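Local coordinates for outer membrane protein TP0453 (Treponema pallidum, PDB 3K8G) that is an outer membrane-associated lipoprotein that alters membrane permeability at acidic pH and might be involved in ligand transport, at residues V21-P26 / S250-L255; P146-K151 / S159-L164; G170-K175 / M189-T194. One frame throughout, in Å; residues are numbered along the deposited sequence.

Contact 1 of 3, residues V21-P26 / S250-L255; sequences VYLYFP and SVISSL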
ATOM      1  N   VAL A  21       7.959  -2.352   0.213  1.00  8.02           N
ATOM      2  CA  VAL A  21       6.563  -2.881   0.304  1.00 10.80           C
ATOM      3  C   VAL A  21       5.744  -2.325  -0.853  1.00 11.63           C
ATOM      4  O   VAL A  21       5.861  -1.132  -1.144  1.00 10.01           O
ATOM      5  CB  VAL A  21       5.839  -2.465   1.621  1.00 10.49           C
ATOM      6  CG1 VAL A  21       4.400  -3.014   1.675  1.00  9.80           C
ATOM      7  CG2 VAL A  21       6.644  -2.914   2.865  1.00  8.68           C
ATOM      8  N   TYR A  22       4.981  -3.195  -1.543  1.00  6.32           N
ATOM      9  CA  TYR A  22       4.031  -2.737  -2.540  1.00  7.12           C
ATOM     10  C   TYR A  22       2.652  -3.011  -1.971  1.00  6.92           C
ATOM     11  O   TYR A  22       2.460  -4.034  -1.297  1.00  7.58           O
ATOM     12  CB  TYR A  22       4.210  -3.475  -3.891  1.00  7.27           C
ATOM     13  CG  TYR A  22       5.418  -2.935  -4.625  1.00  8.60           C
ATOM     14  CD1 TYR A  22       5.335  -1.748  -5.388  1.00  7.56           C
ATOM     15  CD2 TYR A  22       6.652  -3.594  -4.520  1.00  8.83           C
ATOM     16  CE1 TYR A  22       6.487  -1.243  -6.059  1.00 10.10           C
ATOM     17  CE2 TYR A  22       7.827  -3.062  -5.178  1.00 11.01           C
ATOM     18  CZ  TYR A  22       7.709  -1.918  -5.932  1.00 11.57           C
ATOM     19  OH  TYR A  22       8.839  -1.401  -6.506  1.00  9.90           O
ATOM     20  N   LEU A  23       1.703  -2.109  -2.259  1.00  8.72           N
ATOM     21  CA  LEU A  23       0.356  -2.202  -1.695  1.00  9.73           C
ATOM     22  C   LEU A  23      -0.684  -1.940  -2.772  1.00 10.04           C
ATOM     23  O   LEU A  23      -0.483  -1.137  -3.676  1.00  8.66           O
ATOM     24  CB  LEU A  23       0.151  -1.165  -0.573  1.00 12.02           C
ATOM     25  CG  LEU A  23       1.190  -1.119   0.552  1.00 15.36           C
ATOM     26  CD1 LEU A  23       2.378  -0.173   0.145  1.00 15.06           C
ATOM     27  CD2 LEU A  23       0.522  -0.615   1.865  1.00 17.20           C
ATOM     28  N   TYR A  24      -1.803  -2.644  -2.695  1.00  9.97           N
ATOM     29  CA  TYR A  24      -2.912  -2.314  -3.546  1.00 10.61           C
ATOM     30  C   TYR A  24      -4.207  -2.391  -2.708  1.00 13.10           C
ATOM     31  O   TYR A  24      -4.478  -3.414  -2.073  1.00  9.56           O
ATOM     32  CB  TYR A  24      -2.953  -3.298  -4.728  1.00 10.89           C
ATOM     33  CG  TYR A  24      -4.245  -3.221  -5.483  1.00 10.03           C
ATOM     34  CD1 TYR A  24      -4.501  -2.182  -6.363  1.00 14.41           C
ATOM     35  CD2 TYR A  24      -5.222  -4.206  -5.306  1.00 12.82           C
ATOM     36  CE1 TYR A  24      -5.749  -2.117  -7.066  1.00 13.32           C
ATOM     37  CE2 TYR A  24      -6.469  -4.152  -5.986  1.00 15.32           C
ATOM     38  CZ  TYR A  24      -6.703  -3.125  -6.868  1.00 17.71           C
ATOM     39  OH  TYR A  24      -7.918  -3.107  -7.528  1.00 17.83           O
ATOM     40  N   PHE A  25      -4.993  -1.308  -2.717  1.00 12.88           N
ATOM     41  CA  PHE A  25      -6.271  -1.264  -1.984  1.00 16.64           C
ATOM     42  C   PHE A  25      -7.409  -0.894  -2.950  1.00 17.43           C
ATOM     43  O   PHE A  25      -7.469   0.250  -3.379  1.00 16.69           O
ATOM     44  CB  PHE A  25      -6.259  -0.125  -0.963  1.00 15.68           C
ATOM     45  CG  PHE A  25      -5.226  -0.255   0.139  1.00 20.09           C
ATOM     46  CD1 PHE A  25      -5.590  -0.718   1.399  1.00 19.55           C
ATOM     47  CD2 PHE A  25      -3.925   0.184  -0.055  1.00 24.15           C
ATOM     48  CE1 PHE A  25      -4.664  -0.813   2.433  1.00 23.76           C
ATOM     49  CE2 PHE A  25      -2.987   0.091   0.974  1.00 25.98           C
ATOM     50  CZ  PHE A  25      -3.350  -0.404   2.210  1.00 23.51           C
ATOM     51  N   PRO A  26      -8.327  -1.830  -3.252  1.00 17.31           N
ATOM     52  CA  PRO A  26      -9.606  -1.377  -3.823  1.00 17.76           C
ATOM     53  C   PRO A  26     -10.322  -0.528  -2.766  1.00 17.32           C
ATOM     54  O   PRO A  26     -10.401  -0.937  -1.625  1.00 18.77           O
ATOM     55  CB  PRO A  26     -10.371  -2.682  -4.110  1.00 20.15           C
ATOM     56  CG  PRO A  26      -9.501  -3.831  -3.625  1.00 15.01           C
ATOM     57  CD  PRO A  26      -8.278  -3.279  -2.964  1.00 19.89           C
ATOM     58  N   SER A 250      -2.584   0.031  11.950  1.00 24.43           N
ATOM     59  CA  SER A 250      -1.395   0.300  12.762  1.00 26.67           C
ATOM     60  C   SER A 250      -0.140  -0.416  12.211  1.00 25.73           C
ATOM     61  O   SER A 250       0.911   0.201  12.052  1.00 24.30           O
ATOM     62  CB  SER A 250      -1.682  -0.124  14.209  1.00 27.43           C
ATOM     63  OG  SER A 250      -0.492  -0.205  14.972  1.00 34.50           O
ATOM     64  N   VAL A 251      -0.266  -1.708  11.915  1.00 24.96           N
ATOM     65  CA  VAL A 251       0.815  -2.476  11.247  1.00 24.99           C
ATOM     66  C   VAL A 251       1.323  -1.767   9.975  1.00 23.11           C
ATOM     67  O   VAL A 251       2.537  -1.595   9.763  1.00 22.42           O
ATOM     68  CB  VAL A 251       0.362  -3.948  10.935  1.00 24.69           C
ATOM     69  CG1 VAL A 251       1.339  -4.645   9.988  1.00 26.82           C
ATOM     70  CG2 VAL A 251       0.210  -4.753  12.233  1.00 26.72           C
ATOM     71  N   ILE A 252       0.401  -1.336   9.121  1.00 20.13           N
ATOM     72  CA  ILE A 252       0.794  -0.630   7.905  1.00 19.93           C
ATOM     73  C   ILE A 252       1.417   0.762   8.160  1.00 21.49           C
ATOM     74  O   ILE A 252       2.396   1.154   7.509  1.00 19.41           O
ATOM     75  CB  ILE A 252      -0.413  -0.527   6.936  1.00 19.54           C
ATOM     76  CG1 ILE A 252      -0.788  -1.944   6.459  1.00 22.41           C
ATOM     77  CG2 ILE A 252      -0.091   0.414   5.792  1.00 16.73           C
ATOM     78  CD1 ILE A 252      -2.045  -2.034   5.614  1.00 24.17           C
ATOM     79  N   SER A 253       0.825   1.500   9.096  1.00 22.28           N
ATOM     80  CA  SER A 253       1.271   2.829   9.484  1.00 24.47           C
ATOM     81  C   SER A 253       2.672   2.777  10.048  1.00 24.13           C
ATOM     82  O   SER A 253       3.480   3.664   9.788  1.00 27.72           O
ATOM     83  CB  SER A 253       0.341   3.377  10.579  1.00 23.36           C
ATOM     84  OG  SER A 253      -0.897   3.739  10.020  1.00 29.69           O
ATOM     85  N   SER A 254       2.962   1.718  10.795  1.00 25.21           N
ATOM     86  CA  SER A 254       4.235   1.577  11.493  1.00 25.76           C
ATOM     87  C   SER A 254       5.448   1.412  10.560  1.00 25.03           C
ATOM     88  O   SER A 254       6.579   1.408  11.040  1.00 26.09           O
ATOM     89  CB  SER A 254       4.182   0.413  12.475  1.00 24.92           C
ATOM     90  OG  SER A 254       4.251  -0.814  11.773  1.00 29.09           O
ATOM     91  N   LEU A 255       5.216   1.244   9.252  1.00 23.39           N
ATOM     92  CA  LEU A 255       6.311   1.239   8.264  1.00 22.69           C
ATOM     93  C   LEU A 255       7.039   2.584   8.284  1.00 22.82           C
ATOM     94  O   LEU A 255       8.269   2.652   8.158  1.00 22.15           O
ATOM     95  CB  LEU A 255       5.755   0.963   6.847  1.00 21.94           C
ATOM     96  CG  LEU A 255       5.292  -0.473   6.537  1.00 23.41           C
ATOM     97  CD1 LEU A 255       4.540  -0.600   5.191  1.00 17.64           C
ATOM     98  CD2 LEU A 255       6.513  -1.437   6.580  1.00 23.48           C
TER
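Val21 and Leu255 reach toward each other tip to tip, CG2 of Val21 lying 3.9 Å from CD1 of Leu255 and 4.0 Å from its CD2, so one methyl sits against the fork of the leucine. Across from the next part of the strand, Ile252 serves two partners with two branches. Its CG2 passes Leu23 CD2 at 4.1 Å, the side chains running in opposite directions past each other, while its CD1 comes to 4.0 Å from Phe25 CZ, near the ring plane and therefore at the edge. Ile252 chi1, -66°, explains this division: CG1, which carries CD1 to Phe25, is placed beside the backbone N, and CG2 is turned anti to it. Behind this shell, Phe25 is packed by Leu33, Ile34 and Ile37 of helix 31-41, and Ile37 also touches Ile252. Within segment 250-255, Ser254 OG donates to Val251 O over 2.8 Å, the donor standing 35° out of the carbonyl plane. Residues 245-254 are assigned to amphipathic helix 9, one of the helices that move when the hydrophobic cavity opens. Across the contact only apolar carbons meet, at ordinary van der Waals spacing, a chemistry that would let the helix shift against the strand without breaking a directional bond, consistent with helix 9 moving away from helices 7 and 8.

Contact 2 of 3, residues P146-K151 / S159-L164; sequences PPRFEK and SQTVAL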
ATOM      1  N   PRO A 146       4.381 -10.526  -7.596  1.00 12.41           N
ATOM      2  CA  PRO A 146       3.941 -11.919  -7.745  1.00 12.84           C
ATOM      3  C   PRO A 146       2.604 -12.016  -8.497  1.00 10.86           C
ATOM      4  O   PRO A 146       1.891 -11.038  -8.587  1.00  9.71           O
ATOM      5  CB  PRO A 146       3.788 -12.429  -6.311  1.00 13.80           C
ATOM      6  CG  PRO A 146       3.737 -11.252  -5.442  1.00 17.61           C
ATOM      7  CD  PRO A 146       4.405 -10.072  -6.182  1.00 10.94           C
ATOM      8  N   PRO A 147       2.288 -13.200  -9.053  1.00 12.17           N
ATOM      9  CA  PRO A 147       1.118 -13.297  -9.921  1.00 11.84           C
ATOM     10  C   PRO A 147      -0.221 -12.884  -9.317  1.00 11.01           C
ATOM     11  O   PRO A 147      -0.998 -12.236 -10.005  1.00  9.09           O
ATOM     12  CB  PRO A 147       1.092 -14.767 -10.335  1.00 11.82           C
ATOM     13  CG  PRO A 147       2.486 -15.242 -10.134  1.00 16.19           C
ATOM     14  CD  PRO A 147       3.026 -14.476  -8.965  1.00 10.22           C
ATOM     15  N   ARG A 148      -0.524 -13.255  -8.068  1.00  8.95           N
ATOM     16  CA  ARG A 148      -1.840 -12.865  -7.509  1.00  9.67           C
ATOM     17  C   ARG A 148      -1.901 -11.361  -7.228  1.00  9.06           C
ATOM     18  O   ARG A 148      -2.940 -10.723  -7.359  1.00 10.10           O
ATOM     19  CB  ARG A 148      -2.177 -13.669  -6.223  1.00  9.27           C
ATOM     20  CG  ARG A 148      -3.503 -13.261  -5.632  1.00 18.02           C
ATOM     21  CD  ARG A 148      -3.946 -14.154  -4.472  1.00 18.79           C
ATOM     22  NE  ARG A 148      -5.255 -13.721  -4.022  1.00 17.37           N
ATOM     23  CZ  ARG A 148      -5.866 -14.245  -2.964  1.00 20.30           C
ATOM     24  NH1 ARG A 148      -5.272 -15.208  -2.269  1.00 20.73           N
ATOM     25  NH2 ARG A 148      -7.045 -13.787  -2.600  1.00 22.17           N
ATOM     26  N   PHE A 149      -0.776 -10.792  -6.829  1.00 10.62           N
ATOM     27  CA  PHE A 149      -0.740  -9.334  -6.638  1.00  9.16           C
ATOM     28  C   PHE A 149      -1.069  -8.630  -7.987  1.00  8.21           C
ATOM     29  O   PHE A 149      -1.943  -7.728  -8.063  1.00 10.34           O
ATOM     30  CB  PHE A 149       0.634  -8.919  -6.099  1.00  8.14           C
ATOM     31  CG  PHE A 149       0.714  -7.448  -5.729  1.00  9.16           C
ATOM     32  CD1 PHE A 149       0.670  -7.068  -4.386  1.00  8.73           C
ATOM     33  CD2 PHE A 149       0.821  -6.471  -6.730  1.00  8.41           C
ATOM     34  CE1 PHE A 149       0.761  -5.703  -4.026  1.00  8.34           C
ATOM     35  CE2 PHE A 149       0.880  -5.106  -6.403  1.00 11.02           C
ATOM     36  CZ  PHE A 149       0.850  -4.717  -5.039  1.00  9.95           C
ATOM     37  N   GLU A 150      -0.386  -9.047  -9.046  1.00  8.83           N
ATOM     38  CA  GLU A 150      -0.681  -8.538 -10.421  1.00 10.20           C
ATOM     39  C   GLU A 150      -2.164  -8.701 -10.781  1.00 13.77           C
ATOM     40  O   GLU A 150      -2.794  -7.762 -11.291  1.00 12.44           O
ATOM     41  CB  GLU A 150       0.142  -9.278 -11.489  1.00  9.55           C
ATOM     42  CG  GLU A 150       1.646  -9.017 -11.424  1.00  9.63           C
ATOM     43  CD  GLU A 150       2.101  -7.608 -11.924  1.00 14.28           C
ATOM     44  OE1 GLU A 150       3.328  -7.410 -12.005  1.00 11.03           O
ATOM     45  OE2 GLU A 150       1.276  -6.732 -12.269  1.00 10.72           O
ATOM     46  N   LYS A 151      -2.704  -9.897 -10.509  1.00 12.41           N
ATOM     47  CA  LYS A 151      -4.135 -10.153 -10.733  1.00 14.69           C
ATOM     48  C   LYS A 151      -5.057  -9.191  -9.954  1.00 13.67           C
ATOM     49  O   LYS A 151      -5.968  -8.568 -10.544  1.00 12.67           O
ATOM     50  CB  LYS A 151      -4.505 -11.623 -10.435  1.00 12.59           C
ATOM     51  CG  LYS A 151      -5.973 -11.971 -10.786  1.00 15.92           C
ATOM     52  CD  LYS A 151      -6.288 -11.577 -12.252  1.00 28.61           C
ATOM     53  CE  LYS A 151      -7.585 -12.210 -12.805  1.00 28.66           C
ATOM     54  NZ  LYS A 151      -7.939 -11.667 -14.166  1.00 22.99           N
ATOM     55  N   SER A 159     -13.215  -7.590  -7.338  1.00 29.35           N
ATOM     56  CA  SER A 159     -12.660  -7.992  -6.045  1.00 26.83           C
ATOM     57  C   SER A 159     -12.422  -6.786  -5.120  1.00 25.44           C
ATOM     58  O   SER A 159     -12.135  -5.661  -5.585  1.00 24.69           O
ATOM     59  CB  SER A 159     -11.373  -8.806  -6.251  1.00 27.68           C
ATOM     60  OG  SER A 159     -10.803  -9.236  -5.018  1.00 29.63           O
ATOM     61  N   GLN A 160     -12.545  -7.032  -3.815  1.00 20.89           N
ATOM     62  CA  GLN A 160     -12.238  -6.032  -2.781  1.00 19.33           C
ATOM     63  C   GLN A 160     -11.040  -6.462  -1.911  1.00 17.79           C
ATOM     64  O   GLN A 160     -10.827  -5.951  -0.816  1.00 15.51           O
ATOM     65  CB  GLN A 160     -13.476  -5.781  -1.923  1.00 19.51           C
ATOM     66  CG  GLN A 160     -14.716  -5.493  -2.824  1.00 22.91           C
ATOM     67  CD  GLN A 160     -15.879  -4.911  -2.066  1.00 25.43           C
ATOM     68  OE1 GLN A 160     -16.052  -5.184  -0.877  1.00 21.18           O
ATOM     69  NE2 GLN A 160     -16.689  -4.105  -2.752  1.00 27.48           N
ATOM     70  N   THR A 161     -10.259  -7.399  -2.434  1.00 17.64           N
ATOM     71  CA  THR A 161      -9.060  -7.906  -1.753  1.00 15.29           C
ATOM     72  C   THR A 161      -7.954  -6.843  -1.762  1.00 13.34           C
ATOM     73  O   THR A 161      -7.615  -6.305  -2.809  1.00 12.09           O
ATOM     74  CB  THR A 161      -8.581  -9.203  -2.410  1.00 15.57           C
ATOM     75  OG1 THR A 161      -9.612 -10.191  -2.286  1.00 14.86           O
ATOM     76  CG2 THR A 161      -7.333  -9.759  -1.728  1.00 14.67           C
ATOM     77  N   VAL A 162      -7.406  -6.589  -0.582  1.00 12.19           N
ATOM     78  CA  VAL A 162      -6.229  -5.753  -0.353  1.00 11.60           C
ATOM     79  C   VAL A 162      -4.995  -6.662  -0.543  1.00 11.15           C
ATOM     80  O   VAL A 162      -4.975  -7.784  -0.037  1.00 11.92           O
ATOM     81  CB  VAL A 162      -6.246  -5.181   1.085  1.00 10.70           C
ATOM     82  CG1 VAL A 162      -4.928  -4.388   1.428  1.00 13.68           C
ATOM     83  CG2 VAL A 162      -7.471  -4.293   1.296  1.00 12.71           C
ATOM     84  N   ALA A 163      -4.001  -6.196  -1.306  1.00  9.65           N
ATOM     85  CA  ALA A 163      -2.798  -7.022  -1.583  1.00 10.62           C
ATOM     86  C   ALA A 163      -1.530  -6.328  -1.080  1.00 11.70           C
ATOM     87  O   ALA A 163      -1.357  -5.128  -1.293  1.00  9.30           O
ATOM     88  CB  ALA A 163      -2.699  -7.322  -3.120  1.00 12.09           C
ATOM     89  N   LEU A 164      -0.625  -7.072  -0.428  1.00  9.85           N
ATOM     90  CA  LEU A 164       0.651  -6.493  -0.072  1.00 11.74           C
ATOM     91  C   LEU A 164       1.743  -7.429  -0.542  1.00 10.28           C
ATOM     92  O   LEU A 164       1.579  -8.652  -0.486  1.00 11.31           O
ATOM     93  CB  LEU A 164       0.796  -6.272   1.441  1.00  9.76           C
ATOM     94  CG  LEU A 164       0.147  -4.978   1.991  1.00 18.06           C
ATOM     95  CD1 LEU A 164      -1.275  -5.267   2.377  1.00 21.05           C
ATOM     96  CD2 LEU A 164       0.942  -4.486   3.196  1.00 25.40           C
TER
HETATM   97  O   HOH W   1      -9.055 -11.995  -4.166  1.00 25.60           O
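CD1 and CE1 of the Phe149 ring rest against Ala163, packing the amphipathic helix 147-153 on a strand of the U-shaped half-barrel. The two elements follow each other closely in the chain, with seven residues between the segments, and Pro146 takes the N-cap position of the helix. With chi1 at -174°, CG of Phe149 stands anti to the backbone N and the ring is carried to the strand: CD1 lies 3.6 Å from Ala163 CB, and CE1 is 3.5 Å from Ala163 O. The approach to that oxygen is oblique, whereas Leu164 C, 4.0 Å from Phe149 CD1, lies at the ring edge near its plane. Leu164 thus takes part through its backbone, its CB pointing away. Tyr22, Tyr24, Tyr165 and Tyr192 also touch the phenylalanine, so the ring is buried among aromatic side chains.

Arg148 makes the outer part of the contact. Its chain is fully extended from CG to NE and crosses Thr161 at about a right angle, bringing NH2 within 4.1 Å of Thr161 CG2. At chi1 -62° Thr161 puts OG1 beside its backbone N and CG2 anti to it, which turns OG1 to the water and CG2 to the arginine. Arg148 NE forms a salt bridge with Glu152 OE1; OE2 of the same carboxylate bonds Ser159 OG, so Glu152 probably helps to fix both sides. Arg148 also makes a cation-pi contact with Tyr192. Water 1 joins the segments: lying at the guanidinium edge, in its plane, it accepts from Arg148 NH2 at 3.1 Å and is hydrogen-bonded to Thr161 OG1 at 2.7 Å.

Contact 3 of 3, residues G170-K175 / M189-T194; sequences GHFITK and MELYLT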
ATOM      1  N   GLY A 170      10.164 -11.645   6.936  1.00 23.84           N
ATOM      2  CA  GLY A 170      10.556 -11.964   8.319  1.00 29.47           C
ATOM      3  C   GLY A 170      10.114 -10.880   9.288  1.00 32.18           C
ATOM      4  O   GLY A 170       9.337 -11.136  10.230  1.00 32.70           O
ATOM      5  N   HIS A 171      10.578  -9.659   9.031  1.00 32.32           N
ATOM      6  CA  HIS A 171      10.263  -8.484   9.856  1.00 33.67           C
ATOM      7  C   HIS A 171       8.755  -8.193   9.969  1.00 32.13           C
ATOM      8  O   HIS A 171       8.253  -7.865  11.047  1.00 32.76           O
ATOM      9  CB  HIS A 171      11.015  -7.275   9.288  1.00 36.01           C
ATOM     10  CG  HIS A 171      11.058  -6.087  10.200  1.00 41.78           C
ATOM     11  ND1 HIS A 171      10.219  -5.003  10.049  1.00 48.87           N
ATOM     12  CD2 HIS A 171      11.861  -5.798  11.252  1.00 48.14           C
ATOM     13  CE1 HIS A 171      10.486  -4.108  10.984  1.00 50.20           C
ATOM     14  NE2 HIS A 171      11.481  -4.564  11.726  1.00 51.54           N
ATOM     15  N   PHE A 172       8.018  -8.346   8.873  1.00 30.57           N
ATOM     16  CA  PHE A 172       6.581  -8.013   8.854  1.00 27.93           C
ATOM     17  C   PHE A 172       5.707  -9.036   9.603  1.00 27.65           C
ATOM     18  O   PHE A 172       4.705  -8.663  10.242  1.00 25.78           O
ATOM     19  CB  PHE A 172       6.099  -7.874   7.408  1.00 28.71           C
ATOM     20  CG  PHE A 172       4.815  -7.097   7.253  1.00 27.60           C
ATOM     21  CD1 PHE A 172       4.836  -5.714   7.148  1.00 30.12           C
ATOM     22  CD2 PHE A 172       3.596  -7.746   7.200  1.00 28.00           C
ATOM     23  CE1 PHE A 172       3.652  -4.987   6.999  1.00 24.67           C
ATOM     24  CE2 PHE A 172       2.411  -7.029   7.041  1.00 23.63           C
ATOM     25  CZ  PHE A 172       2.445  -5.654   6.936  1.00 20.96           C
ATOM     26  N   ILE A 173       6.081 -10.316   9.508  1.00 27.10           N
ATOM     27  CA  ILE A 173       5.319 -11.414  10.130  1.00 28.43           C
ATOM     28  C   ILE A 173       5.192 -11.285  11.651  1.00 27.94           C
ATOM     29  O   ILE A 173       4.146 -11.612  12.229  1.00 28.32           O
ATOM     30  CB  ILE A 173       5.883 -12.813   9.758  1.00 27.91           C
ATOM     31  CG1 ILE A 173       4.870 -13.911  10.104  1.00 31.13           C
ATOM     32  CG2 ILE A 173       7.182 -13.117  10.492  1.00 29.08           C
ATOM     33  CD1 ILE A 173       3.674 -13.977   9.194  1.00 31.92           C
ATOM     34  N   THR A 174       6.242 -10.793  12.296  1.00 27.66           N
ATOM     35  CA  THR A 174       6.215 -10.575  13.734  1.00 28.10           C
ATOM     36  C   THR A 174       5.185  -9.496  14.091  1.00 29.42           C
ATOM     37  O   THR A 174       4.426  -9.644  15.069  1.00 27.28           O
ATOM     38  CB  THR A 174       7.615 -10.212  14.282  1.00 29.73           C
ATOM     39  OG1 THR A 174       7.979  -8.884  13.879  1.00 32.31           O
ATOM     40  CG2 THR A 174       8.657 -11.186  13.769  1.00 31.36           C
ATOM     41  N   LYS A 175       5.131  -8.430  13.285  1.00 27.80           N
ATOM     42  CA  LYS A 175       4.125  -7.381  13.495  1.00 31.39           C
ATOM     43  C   LYS A 175       2.745  -7.956  13.288  1.00 32.84           C
ATOM     44  O   LYS A 175       1.844  -7.784  14.112  1.00 32.50           O
ATOM     45  CB  LYS A 175       4.283  -6.225  12.500  1.00 31.50           C
ATOM     46  CG  LYS A 175       5.549  -5.406  12.631  1.00 36.38           C
ATOM     47  CD  LYS A 175       5.754  -4.588  11.345  1.00 37.02           C
ATOM     48  CE  LYS A 175       6.947  -3.653  11.470  1.00 38.78           C
ATOM     49  NZ  LYS A 175       6.564  -2.216  11.345  1.00 41.64           N
ATOM     50  N   MET A 189       7.161 -11.939   1.590  1.00 12.86           N
ATOM     51  CA  MET A 189       5.849 -12.341   2.005  1.00 11.74           C
ATOM     52  C   MET A 189       4.835 -11.772   1.020  1.00 11.76           C
ATOM     53  O   MET A 189       4.910 -10.591   0.678  1.00 10.81           O
ATOM     54  CB  MET A 189       5.515 -11.825   3.422  1.00 13.42           C
ATOM     55  CG  MET A 189       4.018 -12.015   3.829  1.00 18.43           C
ATOM     56  SD  MET A 189       3.502 -11.221   5.407  1.00 27.05           S
ATOM     57  CE  MET A 189       4.543 -12.102   6.522  1.00 24.67           C
ATOM     58  N   GLU A 190       3.877 -12.601   0.601  1.00 11.76           N
ATOM     59  CA  GLU A 190       2.684 -12.102  -0.124  1.00 11.44           C
ATOM     60  C   GLU A 190       1.536 -12.153   0.892  1.00 14.34           C
ATOM     61  O   GLU A 190       1.397 -13.145   1.599  1.00 15.67           O
ATOM     62  CB  GLU A 190       2.316 -13.080  -1.238  1.00 14.13           C
ATOM     63  CG  GLU A 190       3.279 -13.173  -2.384  1.00 17.06           C
ATOM     64  CD  GLU A 190       2.801 -14.221  -3.397  1.00 15.77           C
ATOM     65  OE1 GLU A 190       1.667 -14.124  -3.867  1.00 15.45           O
ATOM     66  OE2 GLU A 190       3.580 -15.123  -3.733  1.00 25.87           O
ATOM     67  N   LEU A 191       0.693 -11.130   0.926  1.00 12.66           N
ATOM     68  CA  LEU A 191      -0.393 -11.071   1.899  1.00 12.38           C
ATOM     69  C   LEU A 191      -1.638 -10.544   1.237  1.00 12.45           C
ATOM     70  O   LEU A 191      -1.599  -9.459   0.631  1.00 10.25           O
ATOM     71  CB  LEU A 191       0.012 -10.139   3.064  1.00 12.14           C
ATOM     72  CG  LEU A 191      -1.004  -9.798   4.142  1.00 14.16           C
ATOM     73  CD1 LEU A 191      -1.406 -11.090   4.892  1.00 12.58           C
ATOM     74  CD2 LEU A 191      -0.416  -8.749   5.085  1.00 14.55           C
ATOM     75  N   TYR A 192      -2.754 -11.273   1.386  1.00 11.08           N
ATOM     76  CA  TYR A 192      -4.037 -10.919   0.720  1.00  9.64           C
ATOM     77  C   TYR A 192      -5.129 -10.923   1.781  1.00 11.45           C
ATOM     78  O   TYR A 192      -5.272 -11.935   2.490  1.00 11.85           O
ATOM     79  CB  TYR A 192      -4.355 -11.920  -0.417  1.00 12.04           C
ATOM     80  CG  TYR A 192      -3.182 -12.002  -1.376  1.00 10.35           C
ATOM     81  CD1 TYR A 192      -2.978 -10.997  -2.333  1.00 14.31           C
ATOM     82  CD2 TYR A 192      -2.260 -13.052  -1.302  1.00 12.77           C
ATOM     83  CE1 TYR A 192      -1.853 -11.047  -3.211  1.00  8.17           C
ATOM     84  CE2 TYR A 192      -1.132 -13.097  -2.182  1.00 13.47           C
ATOM     85  CZ  TYR A 192      -0.961 -12.079  -3.115  1.00  8.51           C
ATOM     86  OH  TYR A 192       0.144 -12.104  -3.978  1.00  9.46           O
ATOM     87  N   LEU A 193      -5.829  -9.790   1.926  1.00 11.54           N
ATOM     88  CA  LEU A 193      -6.794  -9.587   3.026  1.00 13.52           C
ATOM     89  C   LEU A 193      -8.152  -9.191   2.495  1.00 14.90           C
ATOM     90  O   LEU A 193      -8.251  -8.511   1.466  1.00 14.28           O
ATOM     91  CB  LEU A 193      -6.300  -8.517   4.021  1.00 13.65           C
ATOM     92  CG  LEU A 193      -4.814  -8.554   4.441  1.00 16.74           C
ATOM     93  CD1 LEU A 193      -3.959  -7.539   3.677  1.00 15.24           C
ATOM     94  CD2 LEU A 193      -4.610  -8.359   5.967  1.00 14.94           C
ATOM     95  N   THR A 194      -9.212  -9.573   3.216  1.00 14.74           N
ATOM     96  CA  THR A 194     -10.548  -9.155   2.796  1.00 17.37           C
ATOM     97  C   THR A 194     -11.387  -8.858   4.057  1.00 15.89           C
ATOM     98  O   THR A 194     -11.270  -9.547   5.075  1.00 14.10           O
ATOM     99  CB  THR A 194     -11.192 -10.229   1.861  1.00 19.26           C
ATOM    100  OG1 THR A 194     -12.300  -9.660   1.151  1.00 25.30           O
ATOM    101  CG2 THR A 194     -11.652 -11.436   2.635  1.00 20.03           C
TER
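Amphipathic helix 7, residues 169-177, crosses over strand 189-196 of the half-barrel here; the axes of segments 170-175 and 189-194 approach to 9.6 Å, with 39° between their N-to-C directions. Met189 makes the largest single contribution. Its chain runs out extended through CG and SD and then bends at chi3 (-62°), so sulfur and methyl meet two different residues of the helix. SD lies 3.9 Å from Phe172 CD2 and 5.1 Å from the ring centroid, 67° off the ring normal; this is a Met-aromatic contact in which the sulfur approaches obliquely, the two side chains crossing at about a right angle. The methyl CE turns instead to Ile173, where it is 3.6 Å from CB and only 3.4 Å from CD1, closer than two methyl carbons normally pack.

All of this takes place on one face of the half-barrel, where Met189 and Leu191, two apart on the strand, both point toward the helix, as alternation along an extended strand dictates. Leu191 CD2 reaches Phe172 CE2 at 3.8 Å, again obliquely, so the sulfur and this methyl meet adjacent atoms along one side of the ring. Ile166 of the neighbouring strand touches both Phe172 and Met189, and Leu204 of strand 199-207 supports Ile173 and Leu191. Phe172 also packs on Val251 of helix 245-253. Glu190 and Tyr192 turn to the other face, where Tyr192 OH donates to Glu190 OE1 over 2.5 Å; the hydroxyl meets OE1 on its anti side, slightly out of the carboxylate plane, and OE1 lies in the plane of the tyrosine ring.

Strand 21-26 opens contact 1, which closes only at residues 250-255, a loop with 223 residues inside it. Contacts 2 and 3 nest within that loop in series, bridging 7 and 13 residues, and none cross. Strands 21-26, 162-166 and 189-196 are antiparallel neighbours, joined by probable hydrogen bonds such as Tyr24 N to Ala163 O and Leu164 N to Leu191 O. Contact 2 puts its helix on one face of these strands; contacts 1 and 3 put theirs on the other. There a probable 2.7 Å bond from Lys175 NZ to Ser254 OG ties helix 169-176 to segment 250-255; amphipathic helices 7 and 9, to which these belong, separate when the cavity opens.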